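Local coordinates for protein quinone oxidoreductase (Coxiella burnetii, PDB 3TQH) that binds NADPH and probably uses it to reduce quinones, at residues Ile10-Phe15 / Lys51-Ser56; Gly92-Gly97 / Ile120-Lys125; Thr238-Ser243 / His260-Gly265. All blocks are in the same frame, centred on the assembly; numbering follows the deposited sequence.

In the fold
The three contacts follow one another along the chain without touching. Interaction 2 and the 51-56 side of interaction 1 belong to the GroES-like domain and interaction 3 to the parallel nucleotide-binding sheet, with centres about 30 Å (1 and 2), 32 Å (1 and 3) and 36 Å (2 and 3) apart. Interactions 2 and 3 lie on opposite sides of the chain's centre. Interaction 1 reaches NADPH directly, because Lys51 NZ bonds to the nicotinamide ribose. Interaction 3 comes within about 7 Å of the cofactor at Gly265, and its Val242 side chain is about 4 Å from those of Val244 and Leu266, both NADPH-binding. Interaction 2 is more remote: the Met96 side chain is about 12 Å from that of Lys268, an NADPH-binding residue.

Interaction 1: residues Ile10-Phe15 / Lys51-Ser56. With NDP (NADPH dihydro-nicotinamide-adenine-dinucleotide phosphate), chain B; SO4 (sulfate ion), chain C.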
loop_
_atom_site.group_PDB
_atom_site.type_symbol
_atom_site.label_atom_id
_atom_site.label_comp_id
_atom_site.label_asym_id
_atom_site.label_seq_id
_atom_site.Cartn_x
_atom_site.Cartn_y
_atom_site.Cartn_z
ATOM N N ILE A 10 2.925 -6.551 -18.151
ATOM C CA ILE A 10 1.490 -6.304 -18.242
ATOM C C ILE A 10 1.277 -4.859 -18.666
ATOM O O ILE A 10 1.821 -3.946 -18.061
ATOM C CB ILE A 10 0.762 -6.554 -16.899
ATOM C CG1 ILE A 10 0.773 -8.051 -16.547
ATOM C CG2 ILE A 10 -0.680 -6.035 -16.956
ATOM C CD1 ILE A 10 -0.057 -8.918 -17.468
ATOM N N GLN A 11 0.503 -4.657 -19.723
ATOM C CA GLN A 11 0.123 -3.312 -20.134
ATOM C C GLN A 11 -1.368 -3.240 -20.347
ATOM O O GLN A 11 -2.038 -4.265 -20.414
ATOM C CB GLN A 11 0.863 -2.907 -21.406
ATOM C CG GLN A 11 2.275 -2.415 -21.126
ATOM C CD GLN A 11 3.085 -2.131 -22.373
ATOM O OE1 GLN A 11 4.281 -1.879 -22.280
ATOM N NE2 GLN A 11 2.450 -2.176 -23.543
ATOM N N PHE A 12 -1.885 -2.022 -20.418
ATOM C CA PHE A 12 -3.253 -1.791 -20.853
ATOM C C PHE A 12 -3.245 -0.659 -21.876
ATOM O O PHE A 12 -2.478 0.290 -21.746
ATOM C CB PHE A 12 -4.189 -1.514 -19.660
ATOM C CG PHE A 12 -3.873 -0.249 -18.887
ATOM C CD1 PHE A 12 -4.692 0.867 -18.994
ATOM C CD2 PHE A 12 -2.785 -0.188 -18.027
ATOM C CE1 PHE A 12 -4.420 2.032 -18.279
ATOM C CE2 PHE A 12 -2.500 0.975 -17.313
ATOM C CZ PHE A 12 -3.321 2.085 -17.440
ATOM N N ASP A 13 -4.083 -0.791 -22.902
ATOM C CA ASP A 13 -4.168 0.175 -23.994
ATOM C C ASP A 13 -5.281 1.197 -23.776
ATOM O O ASP A 13 -5.281 2.261 -24.387
ATOM C CB ASP A 13 -4.415 -0.557 -25.318
ATOM C CG ASP A 13 -3.268 -1.476 -25.703
ATOM O OD1 ASP A 13 -2.433 -1.789 -24.825
ATOM O OD2 ASP A 13 -3.200 -1.888 -26.885
ATOM N N GLN A 14 -6.234 0.864 -22.913
ATOM C CA GLN A 14 -7.384 1.722 -22.669
ATOM C C GLN A 14 -7.840 1.560 -21.234
ATOM O O GLN A 14 -7.638 0.503 -20.629
ATOM C CB GLN A 14 -8.531 1.361 -23.623
ATOM C CG GLN A 14 -8.911 -0.124 -23.600
ATOM C CD GLN A 14 -9.929 -0.498 -24.667
ATOM O OE1 GLN A 14 -11.071 -0.040 -24.644
ATOM N NE2 GLN A 14 -9.518 -1.348 -25.598
ATOM N N PHE A 15 -8.456 2.604 -20.689
ATOM C CA PHE A 15 -9.043 2.523 -19.360
ATOM C C PHE A 15 -10.295 1.669 -19.441
ATOM O O PHE A 15 -11.119 1.846 -20.335
ATOM C CB PHE A 15 -9.411 3.907 -18.826
ATOM C CG PHE A 15 -8.243 4.842 -18.697
ATOM C CD1 PHE A 15 -7.197 4.550 -17.837
ATOM C CD2 PHE A 15 -8.201 6.024 -19.424
ATOM C CE1 PHE A 15 -6.122 5.411 -17.708
ATOM C CE2 PHE A 15 -7.126 6.893 -19.301
ATOM C CZ PHE A 15 -6.084 6.584 -18.439
ATOM N N LYS A 51 -7.489 1.554 -9.823
ATOM C CA LYS A 51 -8.035 2.903 -9.983
ATOM C C LYS A 51 -7.380 3.628 -11.159
ATOM O O LYS A 51 -8.000 4.479 -11.803
ATOM C CB LYS A 51 -7.828 3.723 -8.707
ATOM C CG LYS A 51 -8.538 3.173 -7.472
ATOM C CD LYS A 51 -8.025 3.844 -6.210
ATOM C CE LYS A 51 -8.808 3.409 -4.977
ATOM N NZ LYS A 51 -8.493 4.261 -3.792
ATOM N N THR A 52 -6.116 3.305 -11.423
ATOM C CA THR A 52 -5.413 3.866 -12.572
ATOM C C THR A 52 -5.964 3.198 -13.824
ATOM O O THR A 52 -6.376 3.870 -14.769
ATOM C CB THR A 52 -3.887 3.647 -12.460
ATOM O OG1 THR A 52 -3.408 4.226 -11.240
ATOM C CG2 THR A 52 -3.144 4.275 -13.642
ATOM N N ARG A 53 -6.010 1.869 -13.790
ATOM C CA ARG A 53 -6.481 1.055 -14.911
ATOM C C ARG A 53 -7.927 1.354 -15.309
ATOM O O ARG A 53 -8.239 1.359 -16.494
ATOM C CB ARG A 53 -6.312 -0.437 -14.582
ATOM C CG ARG A 53 -6.593 -1.383 -15.744
ATOM C CD ARG A 53 -7.999 -1.944 -15.678
ATOM N NE ARG A 53 -8.149 -2.709 -14.457
ATOM C CZ ARG A 53 -9.229 -2.747 -13.685
ATOM N NH1 ARG A 53 -10.330 -2.074 -13.984
ATOM N NH2 ARG A 53 -9.187 -3.479 -12.585
ATOM N N ASN A 54 -8.813 1.592 -14.345
ATOM C CA ASN A 54 -10.199 1.935 -14.689
ATOM C C ASN A 54 -10.399 3.420 -15.016
ATOM O O ASN A 54 -11.472 3.817 -15.477
ATOM C CB ASN A 54 -11.227 1.417 -13.651
ATOM C CG ASN A 54 -11.147 2.121 -12.296
ATOM O OD1 ASN A 54 -10.856 3.317 -12.198
ATOM N ND2 ASN A 54 -11.443 1.367 -11.238
ATOM N N GLY A 55 -9.356 4.225 -14.800
ATOM C CA GLY A 55 -9.345 5.616 -15.240
ATOM C C GLY A 55 -9.879 6.614 -14.227
ATOM O O GLY A 55 -9.987 7.800 -14.531
ATOM N N SER A 56 -10.196 6.145 -13.023
ATOM C CA SER A 56 -10.805 6.997 -12.006
ATOM C C SER A 56 -9.775 7.832 -11.253
ATOM O O SER A 56 -10.084 8.934 -10.795
ATOM C CB SER A 56 -11.620 6.161 -11.012
ATOM O OG SER A 56 -10.798 5.251 -10.296
HETATM P PA NDP B . -7.271 -3.122 0.384
HETATM O O1A NDP B . -7.923 -3.457 -0.896
HETATM O O2A NDP B . -6.146 -4.033 0.674
HETATM O O5B NDP B . -8.332 -3.209 1.587
HETATM C C5B NDP B . -9.277 -4.262 1.594
HETATM C C4B NDP B . -9.971 -4.325 2.946
HETATM O O4B NDP B . -10.946 -3.306 3.018
HETATM C C3B NDP B . -10.705 -5.633 3.212
HETATM O O3B NDP B . -10.001 -6.384 4.178
HETATM C C2B NDP B . -12.090 -5.225 3.702
HETATM O O2B NDP B . -12.453 -5.854 4.911
HETATM C C1B NDP B . -11.955 -3.725 3.907
HETATM N N9A NDP B . -13.179 -2.955 3.638
HETATM C C8A NDP B . -13.829 -2.826 2.436
HETATM N N7A NDP B . -14.891 -2.013 2.606
HETATM C C5A NDP B . -14.929 -1.621 3.896
HETATM C C6A NDP B . -15.809 -0.800 4.587
HETATM N N6A NDP B . -16.832 -0.253 3.952
HETATM N N1A NDP B . -15.611 -0.568 5.930
HETATM C C2A NDP B . -14.531 -1.152 6.575
HETATM N N3A NDP B . -13.649 -1.966 5.886
HETATM C C4A NDP B . -13.853 -2.199 4.560
HETATM O O3 NDP B . -6.797 -1.582 0.393
HETATM P PN NDP B . -5.431 -0.991 1.018
HETATM O O1N NDP B . -4.299 -1.366 0.144
HETATM O O2N NDP B . -5.328 -1.248 2.462
HETATM O O5D NDP B . -5.709 0.578 0.807
HETATM C C5D NDP B . -6.868 1.205 1.320
HETATM C C4D NDP B . -7.072 2.551 0.633
HETATM O O4D NDP B . -5.970 3.401 0.886
HETATM C C3D NDP B . -7.191 2.396 -0.876
HETATM O O3D NDP B . -8.262 3.182 -1.346
HETATM C C2D NDP B . -5.858 2.879 -1.407
HETATM O O2D NDP B . -5.954 3.424 -2.710
HETATM C C1D NDP B . -5.446 3.896 -0.337
HETATM N N1N NDP B . -3.988 4.125 -0.211
HETATM C C2N NDP B . -3.544 5.425 -0.220
HETATM C C3N NDP B . -2.190 5.746 -0.165
HETATM C C7N NDP B . -1.721 7.171 -0.174
HETATM O O7N NDP B . -0.334 7.427 -0.131
HETATM N N7N NDP B . -2.612 8.160 -0.233
HETATM C C4N NDP B . -1.197 4.620 -0.097
HETATM C C5N NDP B . -1.744 3.229 -0.080
HETATM C C6N NDP B . -3.125 3.055 -0.134
HETATM P P2B NDP B . -13.597 -6.987 4.952
HETATM O O1X NDP B . -13.545 -7.660 6.301
HETATM O O2X NDP B . -13.345 -8.019 3.880
HETATM O O3X NDP B . -14.968 -6.398 4.758
HETATM S S SO4 C . -4.933 6.582 -3.794
HETATM O O1 SO4 C . -3.846 5.656 -3.472
HETATM O O2 SO4 C . -5.571 7.072 -2.575
HETATM O O3 SO4 C . -4.405 7.705 -4.560
HETATM O O4 SO4 C . -5.925 5.901 -4.613
#
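Phe15 and Asn54 bring their CA atoms to 4.8 Å where the loop after strand 6-12 passes the C-terminal end of helix 47-53, and Phe15 CA approaches Arg53 O at 3.2 Å in a CA-H...O contact. The Phe15 ring is the main side-chain element. Gly55 CA lies over one of its faces, 4.0 Å from the centroid and 30° off the ring normal, which meets the criterion for a CH-pi contact. Arg53 O sits at the edge of the same ring, near its plane, while Thr52 O comes in obliquely, 3.2 Å from Phe15 CD1. Gly55 is the residue that leaves the helix, with phi at +90°, and having no side chain it can present its CA to the ring.

Phe12 packs on Arg53. Its CG occupies the crowded position between backbone N and carbonyl carbon (chi1 64°), and Arg53 CA stands over one ring face, offset toward the rim, 4.1 Å from Phe12 CE1. Phe15 CE1 lies at the edge of the Phe12 ring, in plane, so the two aromatics adjoin. The Arg53 guanidinium is engaged elsewhere, with Glu308, His304 and Gly16 O.

Asn54 OD1 accepts both Ser56 OG, at 2.7 Å on an in-plane lone pair, and Ser56 N, an Asx turn that ties the side chain to the outgoing chain. From the same helix the extended Lys51 chain reaches the cofactor: Lys51 NZ donates to O3D of NADPH at 2.7 Å and to O2D at 2.9 Å, and also bonds to a sulfate oxygen. The contact thus packs the N-terminal strand region against the helix of the GroES-like domain that carries a lysine to the nicotinamide ribose in the NADPH pocket.

Interaction 2: residues Gly92-Gly97 / Ile120-Lys125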
loop_
_atom_site.group_PDB
_atom_site.type_symbol
_atom_site.label_atom_id
_atom_site.label_comp_id
_atom_site.label_asym_id
_atom_site.label_seq_id
_atom_site.Cartn_x
_atom_site.Cartn_y
_atom_site.Cartn_z
ATOM N N GLY A 92 24.263 -7.296 -8.802
ATOM C CA GLY A 92 24.023 -8.513 -8.031
ATOM C C GLY A 92 23.339 -8.286 -6.691
ATOM O O GLY A 92 22.890 -9.245 -6.061
ATOM N N ASP A 93 23.252 -7.032 -6.251
ATOM C CA ASP A 93 22.590 -6.711 -4.983
ATOM C C ASP A 93 21.108 -7.064 -5.052
ATOM O O ASP A 93 20.454 -6.816 -6.059
ATOM C CB ASP A 93 22.740 -5.223 -4.634
ATOM C CG ASP A 93 24.125 -4.865 -4.095
ATOM O OD1 ASP A 93 24.975 -5.760 -3.890
ATOM O OD2 ASP A 93 24.357 -3.662 -3.865
ATOM N N LYS A 94 20.593 -7.655 -3.980
ATOM C CA LYS A 94 19.169 -7.928 -3.857
ATOM C C LYS A 94 18.512 -6.696 -3.245
ATOM O O LYS A 94 18.928 -6.227 -2.183
ATOM C CB LYS A 94 18.931 -9.168 -2.996
ATOM C CG LYS A 94 19.604 -10.432 -3.545
ATOM C CD LYS A 94 19.375 -11.658 -2.642
ATOM C CE LYS A 94 20.111 -12.895 -3.172
ATOM N NZ LYS A 94 20.375 -13.902 -2.106
ATOM N N VAL A 95 17.495 -6.168 -3.925
ATOM C CA VAL A 95 16.889 -4.897 -3.533
ATOM C C VAL A 95 15.367 -4.932 -3.507
ATOM O O VAL A 95 14.734 -5.805 -4.100
ATOM C CB VAL A 95 17.330 -3.745 -4.470
ATOM C CG1 VAL A 95 18.846 -3.528 -4.370
ATOM C CG2 VAL A 95 16.901 -4.025 -5.902
HETATM N N MSE A 96 14.800 -3.946 -2.822
HETATM C CA MSE A 96 13.360 -3.817 -2.656
HETATM C C MSE A 96 13.014 -2.336 -2.604
HETATM O O MSE A 96 13.779 -1.530 -2.075
HETATM C CB MSE A 96 12.906 -4.510 -1.370
HETATM C CG MSE A 96 13.780 -4.181 -0.161
HETATM SE SE MSE A 96 13.136 -4.925 1.519
HETATM C CE MSE A 96 11.287 -4.264 1.471
ATOM N N GLY A 97 11.867 -1.976 -3.168
ATOM C CA GLY A 97 11.455 -0.594 -3.160
ATOM C C GLY A 97 10.317 -0.271 -4.095
ATOM O O GLY A 97 9.471 -1.125 -4.389
ATOM N N ILE A 120 15.989 -0.026 -1.130
ATOM C CA ILE A 120 16.965 -0.413 -0.107
ATOM C C ILE A 120 17.465 -1.837 -0.380
ATOM O O ILE A 120 16.899 -2.551 -1.209
ATOM C CB ILE A 120 16.396 -0.297 1.341
ATOM C CG1 ILE A 120 15.226 -1.259 1.566
ATOM C CG2 ILE A 120 15.957 1.136 1.635
ATOM C CD1 ILE A 120 14.902 -1.473 3.032
ATOM N N GLN A 121 18.531 -2.237 0.308
ATOM C CA GLN A 121 19.009 -3.620 0.260
ATOM C C GLN A 121 17.963 -4.491 0.939
ATOM O O GLN A 121 17.538 -4.181 2.050
ATOM C CB GLN A 121 20.341 -3.773 1.004
ATOM C CG GLN A 121 21.504 -2.946 0.455
ATOM C CD GLN A 121 21.966 -3.409 -0.919
ATOM O OE1 GLN A 121 22.218 -4.598 -1.139
ATOM N NE2 GLN A 121 22.081 -2.470 -1.850
ATOM N N LYS A 122 17.525 -5.557 0.270
ATOM C CA LYS A 122 16.673 -6.559 0.911
ATOM C C LYS A 122 17.484 -7.287 1.982
ATOM O O LYS A 122 18.589 -7.751 1.717
ATOM C CB LYS A 122 16.132 -7.575 -0.104
ATOM C CG LYS A 122 15.194 -8.627 0.511
ATOM C CD LYS A 122 14.821 -9.760 -0.453
ATOM C CE LYS A 122 15.923 -10.808 -0.615
ATOM N NZ LYS A 122 16.247 -11.518 0.649
ATOM N N LEU A 123 16.935 -7.380 3.187
ATOM C CA LEU A 123 17.542 -8.191 4.241
ATOM C C LEU A 123 17.520 -9.666 3.831
ATOM O O LEU A 123 16.598 -10.107 3.151
ATOM C CB LEU A 123 16.801 -7.980 5.568
ATOM C CG LEU A 123 17.079 -6.632 6.243
ATOM C CD1 LEU A 123 16.089 -6.371 7.358
ATOM C CD2 LEU A 123 18.517 -6.585 6.770
ATOM N N GLU A 124 18.544 -10.415 4.226
ATOM C CA GLU A 124 18.672 -11.821 3.815
ATOM C C GLU A 124 17.475 -12.669 4.260
ATOM O O GLU A 124 16.981 -13.503 3.494
ATOM C CB GLU A 124 19.998 -12.425 4.320
ATOM C CG GLU A 124 20.050 -13.964 4.443
ATOM C CD GLU A 124 19.950 -14.720 3.110
ATOM O OE1 GLU A 124 19.395 -14.184 2.118
ATOM O OE2 GLU A 124 20.427 -15.879 3.065
ATOM N N LYS A 125 17.001 -12.438 5.482
ATOM C CA LYS A 125 15.902 -13.229 6.050
ATOM C C LYS A 125 14.561 -13.003 5.343
ATOM O O LYS A 125 13.680 -13.858 5.416
ATOM C CB LYS A 125 15.749 -12.938 7.545
ATOM C CG LYS A 125 16.926 -13.382 8.385
ATOM C CD LYS A 125 16.882 -14.871 8.696
ATOM C CE LYS A 125 15.909 -15.182 9.829
ATOM N NZ LYS A 125 16.022 -16.595 10.281
HETATM O O HOH W 1 21.056 -12.337 0.648
#
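Asp93 OD2 accepts two N-H groups, the side-chain NE2 of Gln121 at 3.3 Å and the backbone N of Asn90. Gln121 NE2 arrives from above the carboxylate plane, 51° out of it, and the amide and carboxylate planes stand 85° apart. Gln121 reaches back to Asp93 because its chain bends at chi2 (-68°), which turns CD.

The backbones pair as antiparallel strands. Met96 and Ile120 form the hydrogen-bonded pair, Ile120 N to Met96 O at 2.8 Å and Met96 N to Ile120 O at 3.0 Å; past it, Lys122 N bonds to Lys94 O at 2.9 Å. On the face bearing Met96 (a selenomethionine) and Ile120 the two side chains lie side by side, Met96 CG 3.7 Å from Ile120 CG1, and SE sits 3.9 Å from Lys122 CA. Lys94 NZ and Glu124 OE1 are too far apart for a salt bridge but share a bridging water.

Lys122 NZ donates to Leu123 O and Leu126 O, with a cation-pi contact to Phe128. Strand 94-98 pairs antiparallel with both 74-82 and 119-121, Met96 and Lys122 touching helix 128-133 and Ile120 helix 272-283.

Interaction 3: residues Thr238-Ser243 / His260-Gly265; sequences TGCIVS and HRRAFG
Cys240 pairs with Arg262, Ile241 with Ala263 and Val242 with Phe264 in a parallel register, the segment axes approaching to 4.5 Å with 20° between their directions. Three backbone bonds alternate across the pair: Ile241 N to Arg262 O at 3.0 Å, Phe264 N to Ile241 O at 2.7 Å and Ser243 N to Phe264 O at 2.9 Å. Ile241 therefore uses both its N and its O on the neighbouring strand. Before the first of these bonds a water takes over, accepting from Arg262 N and donating to Gly239 O.

Strands 239-243 and 262-264 are consecutive members of a beta-alpha-beta unit joined by helix 249-258, and they close one side of the six-stranded parallel sheet of a Rossmann-type fold, with 262-264 outermost. His260, with positive phi, closes the connecting helix in a Schellman motif, two residues before the edge strand.

Side chains sort by face. Ile241 and Ala263 face helix 249-258, and Ile241 CG2 meets Ala263 CB at 3.6 Å. Cys240, Val242, Arg262 and Phe264 share the other face, where Val242 and Phe264 also touch Gln147 of helix 135-147. There the Arg262 chain bends at chi3 (-80°), swinging NE round, and its guanidinium lies with one face over Cys240 CB, which is 3.5 Å from Arg262 NH1. The NH2 end reaches Thr238 O at 2.6 Å, yet the N-H...O angle of 119° makes this bond weak. At the far end of the inner strand, Ser243 OG bonds to Asp221 of strand 216-221.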
loop_
_atom_site.group_PDB
_atom_site.type_symbol
_atom_site.label_atom_id
_atom_site.label_comp_id
_atom_site.label_asym_id
_atom_site.label_seq_id
_atom_site.Cartn_x
_atom_site.Cartn_y
_atom_site.Cartn_z
ATOM N N THR A 238 -9.571 16.733 20.975
ATOM C CA THR A 238 -8.173 16.789 20.535
ATOM C C THR A 238 -7.796 15.741 19.484
ATOM O O THR A 238 -6.650 15.682 19.062
ATOM C CB THR A 238 -7.215 16.583 21.727
ATOM O OG1 THR A 238 -7.577 15.386 22.432
ATOM C CG2 THR A 238 -7.280 17.759 22.658
ATOM N N GLY A 239 -8.745 14.910 19.074
ATOM C CA GLY A 239 -8.456 13.829 18.143
ATOM C C GLY A 239 -8.313 14.307 16.712
ATOM O O GLY A 239 -8.732 15.414 16.368
ATOM N N CYS A 240 -7.717 13.462 15.878
ATOM C CA CYS A 240 -7.556 13.765 14.463
ATOM C C CYS A 240 -7.882 12.556 13.598
ATOM O O CYS A 240 -7.731 11.413 14.023
ATOM C CB CYS A 240 -6.133 14.229 14.172
ATOM S SG CYS A 240 -4.904 12.940 14.420
ATOM N N ILE A 241 -8.339 12.831 12.382
ATOM C CA ILE A 241 -8.582 11.793 11.390
ATOM C C ILE A 241 -7.550 11.926 10.264
ATOM O O ILE A 241 -7.294 13.021 9.758
ATOM C CB ILE A 241 -10.040 11.844 10.847
ATOM C CG1 ILE A 241 -10.280 10.745 9.807
ATOM C CG2 ILE A 241 -10.383 13.223 10.263
ATOM C CD1 ILE A 241 -11.710 10.703 9.300
ATOM N N VAL A 242 -6.936 10.797 9.919
ATOM C CA VAL A 242 -6.056 10.690 8.765
ATOM C C VAL A 242 -6.797 9.890 7.706
ATOM O O VAL A 242 -6.902 8.663 7.800
ATOM C CB VAL A 242 -4.736 9.993 9.119
ATOM C CG1 VAL A 242 -3.839 9.916 7.899
ATOM C CG2 VAL A 242 -4.037 10.736 10.255
ATOM N N SER A 243 -7.326 10.593 6.709
ATOM C CA SER A 243 -8.078 9.954 5.640
ATOM C C SER A 243 -7.144 9.672 4.474
ATOM O O SER A 243 -6.682 10.595 3.809
ATOM C CB SER A 243 -9.258 10.830 5.209
ATOM O OG SER A 243 -10.232 10.050 4.534
ATOM N N HIS A 260 -15.040 21.233 13.696
ATOM C CA HIS A 260 -13.968 21.770 14.537
ATOM C C HIS A 260 -13.030 20.664 15.022
ATOM O O HIS A 260 -12.604 20.653 16.176
ATOM C CB HIS A 260 -14.547 22.589 15.701
ATOM C CG HIS A 260 -15.270 23.825 15.260
ATOM N ND1 HIS A 260 -15.383 24.949 16.050
ATOM C CD2 HIS A 260 -15.896 24.121 14.097
ATOM C CE1 HIS A 260 -16.062 25.877 15.397
ATOM N NE2 HIS A 260 -16.386 25.398 14.210
ATOM N N ARG A 261 -12.707 19.746 14.111
ATOM C CA ARG A 261 -11.819 18.631 14.399
ATOM C C ARG A 261 -10.617 18.615 13.452
ATOM O O ARG A 261 -10.722 19.015 12.288
ATOM C CB ARG A 261 -12.588 17.313 14.280
ATOM C CG ARG A 261 -13.684 17.131 15.313
ATOM C CD ARG A 261 -13.095 16.962 16.703
ATOM N NE ARG A 261 -14.120 16.733 17.711
ATOM C CZ ARG A 261 -14.792 17.685 18.357
ATOM N NH1 ARG A 261 -14.570 18.975 18.119
ATOM N NH2 ARG A 261 -15.698 17.336 19.265
ATOM N N ARG A 262 -9.478 18.140 13.954
ATOM C CA ARG A 262 -8.265 18.052 13.145
ATOM C C ARG A 262 -8.363 16.925 12.115
ATOM O O ARG A 262 -8.817 15.822 12.424
ATOM C CB ARG A 262 -7.036 17.857 14.032
ATOM C CG ARG A 262 -6.753 19.036 14.926
ATOM C CD ARG A 262 -5.337 19.016 15.490
ATOM N NE ARG A 262 -5.202 18.105 16.631
ATOM C CZ ARG A 262 -4.527 16.948 16.637
ATOM N NH1 ARG A 262 -3.877 16.513 15.563
ATOM N NH2 ARG A 262 -4.488 16.213 17.745
ATOM N N ALA A 263 -7.955 17.214 10.884
ATOM C CA ALA A 263 -7.983 16.220 9.817
ATOM C C ALA A 263 -6.744 16.340 8.938
ATOM O O ALA A 263 -6.219 17.430 8.733
ATOM C CB ALA A 263 -9.242 16.366 8.982
ATOM N N PHE A 264 -6.283 15.201 8.439
ATOM C CA PHE A 264 -5.135 15.137 7.548
ATOM C C PHE A 264 -5.438 14.199 6.386
ATOM O O PHE A 264 -6.179 13.225 6.538
ATOM C CB PHE A 264 -3.908 14.589 8.290
ATOM C CG PHE A 264 -3.386 15.495 9.367
ATOM C CD1 PHE A 264 -2.650 16.627 9.041
ATOM C CD2 PHE A 264 -3.616 15.205 10.707
ATOM C CE1 PHE A 264 -2.160 17.470 10.036
ATOM C CE2 PHE A 264 -3.125 16.037 11.711
ATOM C CZ PHE A 264 -2.394 17.172 11.377
ATOM N N GLY A 265 -4.861 14.507 5.229
ATOM C CA GLY A 265 -4.732 13.537 4.156
ATOM C C GLY A 265 -3.422 12.796 4.358
ATOM O O GLY A 265 -2.735 12.988 5.364
HETATM O O HOH W 2 -9.586 17.690 16.867
#